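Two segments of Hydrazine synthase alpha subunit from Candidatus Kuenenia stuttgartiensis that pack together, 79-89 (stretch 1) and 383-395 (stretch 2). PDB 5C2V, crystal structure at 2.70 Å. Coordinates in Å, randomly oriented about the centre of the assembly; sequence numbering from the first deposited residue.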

# COMPACT_ATOMS: atom_id res chain seq x y z
N ALA D 79 -18.78 12.14 33.53
CA ALA D 79 -19.99 12.04 32.72
C ALA D 79 -19.75 12.54 31.30
O ALA D 79 -19.13 13.58 31.09
CB ALA D 79 -21.12 12.81 33.36
N PHE D 80 -20.26 11.79 30.32
CA PHE D 80 -20.03 12.10 28.92
C PHE D 80 -21.01 11.36 28.00
O PHE D 80 -21.90 10.66 28.47
CB PHE D 80 -18.59 11.77 28.53
CG PHE D 80 -18.20 10.34 28.77
CD1 PHE D 80 -17.85 9.91 30.04
CD2 PHE D 80 -18.17 9.43 27.73
CE1 PHE D 80 -17.49 8.59 30.27
CE2 PHE D 80 -17.82 8.11 27.95
CZ PHE D 80 -17.47 7.69 29.22
N ASP D 81 -20.81 11.53 26.69
CA ASP D 81 -21.65 10.91 25.66
C ASP D 81 -23.14 11.23 25.78
O ASP D 81 -23.94 10.34 26.06
CB ASP D 81 -21.45 9.39 25.66
CG ASP D 81 -20.15 8.97 25.02
OD1 ASP D 81 -19.63 9.72 24.17
OD2 ASP D 81 -19.65 7.88 25.35
N PRO D 82 -23.52 12.50 25.56
CA PRO D 82 -24.94 12.87 25.61
C PRO D 82 -25.72 12.39 24.39
O PRO D 82 -25.23 12.49 23.27
CB PRO D 82 -24.90 14.41 25.64
CG PRO D 82 -23.45 14.78 25.85
CD PRO D 82 -22.66 13.66 25.28
N CYS D 83 -26.93 11.87 24.61
CA CYS D 83 -27.85 11.59 23.51
C CYS D 83 -29.27 11.97 23.90
O CYS D 83 -29.82 11.43 24.86
CB CYS D 83 -27.79 10.11 23.11
SG CYS D 83 -28.70 9.71 21.60
N THR D 84 -29.89 12.88 23.14
CA THR D 84 -31.21 13.38 23.50
C THR D 84 -32.32 12.41 23.10
O THR D 84 -32.19 11.66 22.14
CB THR D 84 -31.49 14.75 22.84
OG1 THR D 84 -31.59 14.59 21.42
CG2 THR D 84 -30.38 15.74 23.16
N TYR D 85 -33.42 12.44 23.85
CA TYR D 85 -34.59 11.63 23.55
C TYR D 85 -35.34 12.24 22.37
O TYR D 85 -34.93 13.28 21.84
CB TYR D 85 -35.50 11.51 24.77
CG TYR D 85 -36.49 10.36 24.73
CD1 TYR D 85 -36.05 9.04 24.74
CD2 TYR D 85 -37.85 10.60 24.70
CE1 TYR D 85 -36.95 7.99 24.71
CE2 TYR D 85 -38.76 9.55 24.67
CZ TYR D 85 -38.30 8.25 24.67
OH TYR D 85 -39.20 7.21 24.64
N TRP D 86 -36.43 11.61 21.96
CA TRP D 86 -37.17 12.03 20.78
C TRP D 86 -37.83 13.40 20.96
O TRP D 86 -37.81 14.23 20.05
CB TRP D 86 -38.22 10.99 20.41
CG TRP D 86 -37.67 9.59 20.38
CD1 TRP D 86 -37.88 8.61 21.30
CD2 TRP D 86 -36.83 9.03 19.37
NE1 TRP D 86 -37.21 7.46 20.93
CE2 TRP D 86 -36.56 7.69 19.75
CE3 TRP D 86 -36.27 9.52 18.18
CZ2 TRP D 86 -35.76 6.85 18.98
CZ3 TRP D 86 -35.47 8.67 17.43
CH2 TRP D 86 -35.23 7.35 17.83
N ASP D 87 -38.41 13.63 22.14
CA ASP D 87 -39.10 14.89 22.41
C ASP D 87 -38.15 16.01 22.82
O ASP D 87 -38.47 17.19 22.68
CB ASP D 87 -40.16 14.69 23.50
CG ASP D 87 -39.56 14.20 24.80
OD1 ASP D 87 -38.44 13.65 24.78
OD2 ASP D 87 -40.21 14.37 25.85
N GLY D 88 -36.98 15.64 23.32
CA GLY D 88 -35.99 16.61 23.75
C GLY D 88 -36.15 17.07 25.19
O GLY D 88 -35.57 18.08 25.59
N LYS D 89 -36.95 16.34 25.97
CA LYS D 89 -37.13 16.67 27.38
C LYS D 89 -36.25 15.82 28.30
O LYS D 89 -36.25 16.01 29.52
CB LYS D 89 -38.60 16.51 27.78
CG LYS D 89 -39.52 17.48 27.06
CD LYS D 89 -39.08 18.92 27.28
CE LYS D 89 -39.71 19.86 26.26
NZ LYS D 89 -41.19 19.73 26.22
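Stretch 2 (383-395) HQPAPVYVKYKPR

The strands of the two stretches run nearly parallel, but beyond them the pairing reverses. Residues 79-84 form a strand, and stretch 2 opens with the strand that includes His 383 to Pro 387; the N-to-C axes of the two differ by 16° and approach to 7.2 Å. That spacing is too wide for a backbone hydrogen-bond ladder, and side chains fill the gap: the CA atoms of Asp 81 and Gln 384 are 6.8 Å apart, those of Pro 82 and Ala 386 6.5 Å. Beyond the strands the chains draw together and run in opposite senses: CA-CA distances are 4.8 Å for Trp 86 and Lys 391, 4.7 Å for Asp 87 and Val 390, and 5.3 Å for Gly 88 and Tyr 389. Here a main-chain hydrogen bond joins Lys 391 N to Trp 86 O (2.8 Å, 153°). The same carbonyl oxygen, Trp 86 O, also receives a CA-H contact from Val 390 CA at 3.2 Å. Gly 88, at phi/psi 87/15, has a backbone that by itself calls for glycine.

Within the paired strands, Gln 384 (m, t) directs its amide at Asp 81. Gln 384 OE1 accepts from Asp 81 N at 2.9 Å, while Gln 384 NE2 donates to Asp 81 OD1 at a very short 2.3 Å, with an angle of only 120°. Pro 82 CB then meets Ala 386 CB at 4.2 Å, an apolar contact. Lys 391, with chi2 to chi4 all t, extends far enough for Lys 391 NZ to make a weak hydrogen bond to Thr 84 OG1 (3.0 Å).

Trp 86 has the largest covered area, 145 Å². Lys 393 CE lies over one face, 3.6 Å from the centroid of the Trp 86 five-membered ring and 21° off its normal; Lys 393 NZ adds an off-centre cation-pi contact at 4.3 Å from that centroid. Pro 394 CD packs obliquely against Trp 86 CH2 at 3.6 Å.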

# COMPACT_ATOMS: atom_id res chain seq x y z
N HIS D 383 -16.68 19.45 23.76
CA HIS D 383 -16.96 18.56 22.64
C HIS D 383 -18.26 17.79 22.83
O HIS D 383 -18.96 17.97 23.82
CB HIS D 383 -15.79 17.58 22.44
CG HIS D 383 -15.67 16.55 23.51
ND1 HIS D 383 -15.41 16.86 24.83
CD2 HIS D 383 -15.75 15.19 23.45
CE1 HIS D 383 -15.35 15.75 25.54
NE2 HIS D 383 -15.55 14.72 24.73
N GLN D 384 -18.56 16.93 21.86
CA GLN D 384 -19.82 16.18 21.82
C GLN D 384 -21.06 17.07 21.92
O GLN D 384 -21.89 16.87 22.81
CB GLN D 384 -19.85 15.13 22.93
CG GLN D 384 -18.90 13.97 22.71
CD GLN D 384 -18.93 12.97 23.85
OE1 GLN D 384 -19.26 13.32 24.99
NE2 GLN D 384 -18.60 11.72 23.55
N PRO D 385 -21.20 18.06 21.02
CA PRO D 385 -22.41 18.89 21.09
C PRO D 385 -23.66 18.12 20.69
O PRO D 385 -23.66 17.44 19.66
CB PRO D 385 -22.11 20.02 20.09
CG PRO D 385 -21.20 19.40 19.10
CD PRO D 385 -20.36 18.41 19.86
N ALA D 386 -24.71 18.22 21.50
CA ALA D 386 -25.97 17.56 21.21
C ALA D 386 -27.14 18.52 21.43
O ALA D 386 -27.69 18.58 22.52
CB ALA D 386 -26.13 16.32 22.08
N PRO D 387 -27.51 19.27 20.38
CA PRO D 387 -28.56 20.28 20.46
C PRO D 387 -29.92 19.68 20.79
O PRO D 387 -30.19 18.54 20.39
CB PRO D 387 -28.56 20.91 19.06
CG PRO D 387 -28.05 19.82 18.18
CD PRO D 387 -27.02 19.10 19.00
N VAL D 388 -30.77 20.42 21.49
CA VAL D 388 -32.09 19.91 21.83
C VAL D 388 -33.09 20.27 20.74
O VAL D 388 -33.11 21.40 20.23
CB VAL D 388 -32.57 20.43 23.22
CG1 VAL D 388 -31.50 20.20 24.27
CG2 VAL D 388 -32.96 21.90 23.17
N TYR D 389 -33.90 19.28 20.37
CA TYR D 389 -34.94 19.43 19.36
C TYR D 389 -35.70 18.12 19.23
O TYR D 389 -35.22 17.07 19.68
CB TYR D 389 -34.37 19.85 18.00
CG TYR D 389 -33.52 18.80 17.31
CD1 TYR D 389 -32.16 18.68 17.61
CD2 TYR D 389 -34.06 17.96 16.35
CE1 TYR D 389 -31.38 17.73 16.97
CE2 TYR D 389 -33.28 17.01 15.71
CZ TYR D 389 -31.95 16.89 16.03
OH TYR D 389 -31.17 15.95 15.39
N VAL D 390 -36.87 18.16 18.61
CA VAL D 390 -37.68 16.96 18.44
C VAL D 390 -37.17 16.14 17.26
O VAL D 390 -37.13 16.62 16.13
CB VAL D 390 -39.16 17.30 18.23
CG1 VAL D 390 -39.97 16.03 18.06
CG2 VAL D 390 -39.68 18.12 19.40
N LYS D 391 -36.77 14.90 17.54
CA LYS D 391 -36.24 14.02 16.52
C LYS D 391 -37.30 13.07 15.98
O LYS D 391 -38.03 12.45 16.74
CB LYS D 391 -35.06 13.21 17.06
CG LYS D 391 -33.85 14.04 17.41
CD LYS D 391 -32.76 13.18 18.01
CE LYS D 391 -31.53 14.00 18.33
NZ LYS D 391 -30.47 13.17 18.97
N TYR D 392 -37.37 12.96 14.66
CA TYR D 392 -38.26 12.00 14.03
C TYR D 392 -37.77 10.59 14.32
O TYR D 392 -36.57 10.36 14.47
CB TYR D 392 -38.35 12.24 12.52
CG TYR D 392 -39.52 11.53 11.87
CD1 TYR D 392 -40.81 12.03 12.00
CD2 TYR D 392 -39.33 10.37 11.13
CE1 TYR D 392 -41.88 11.40 11.41
CE2 TYR D 392 -40.40 9.73 10.54
CZ TYR D 392 -41.67 10.24 10.68
OH TYR D 392 -42.74 9.61 10.08
N LYS D 393 -38.69 9.64 14.41
CA LYS D 393 -38.33 8.27 14.75
C LYS D 393 -38.14 7.41 13.50
O LYS D 393 -39.00 7.39 12.62
CB LYS D 393 -39.40 7.65 15.65
CG LYS D 393 -39.43 8.22 17.05
CD LYS D 393 -40.61 7.67 17.84
CE LYS D 393 -40.70 8.31 19.22
NZ LYS D 393 -41.41 7.43 20.19
N PRO D 394 -37.01 6.71 13.43
CA PRO D 394 -36.73 5.77 12.34
C PRO D 394 -37.58 4.51 12.45
O PRO D 394 -38.09 4.21 13.53
CB PRO D 394 -35.24 5.44 12.51
CG PRO D 394 -34.70 6.50 13.42
CD PRO D 394 -35.84 6.87 14.32
N ARG D 395 -37.73 3.79 11.34
CA ARG D 395 -38.51 2.56 11.32
C ARG D 395 -37.89 1.51 12.23
O ARG D 395 -36.67 1.43 12.35
CB ARG D 395 -38.60 2.03 9.88
CG ARG D 395 -38.98 3.10 8.88
CD ARG D 395 -38.59 2.73 7.46
NE ARG D 395 -38.82 3.84 6.54
CZ ARG D 395 -39.22 3.69 5.28
NH1 ARG D 395 -39.42 2.47 4.78
NH2 ARG D 395 -39.41 4.75 4.51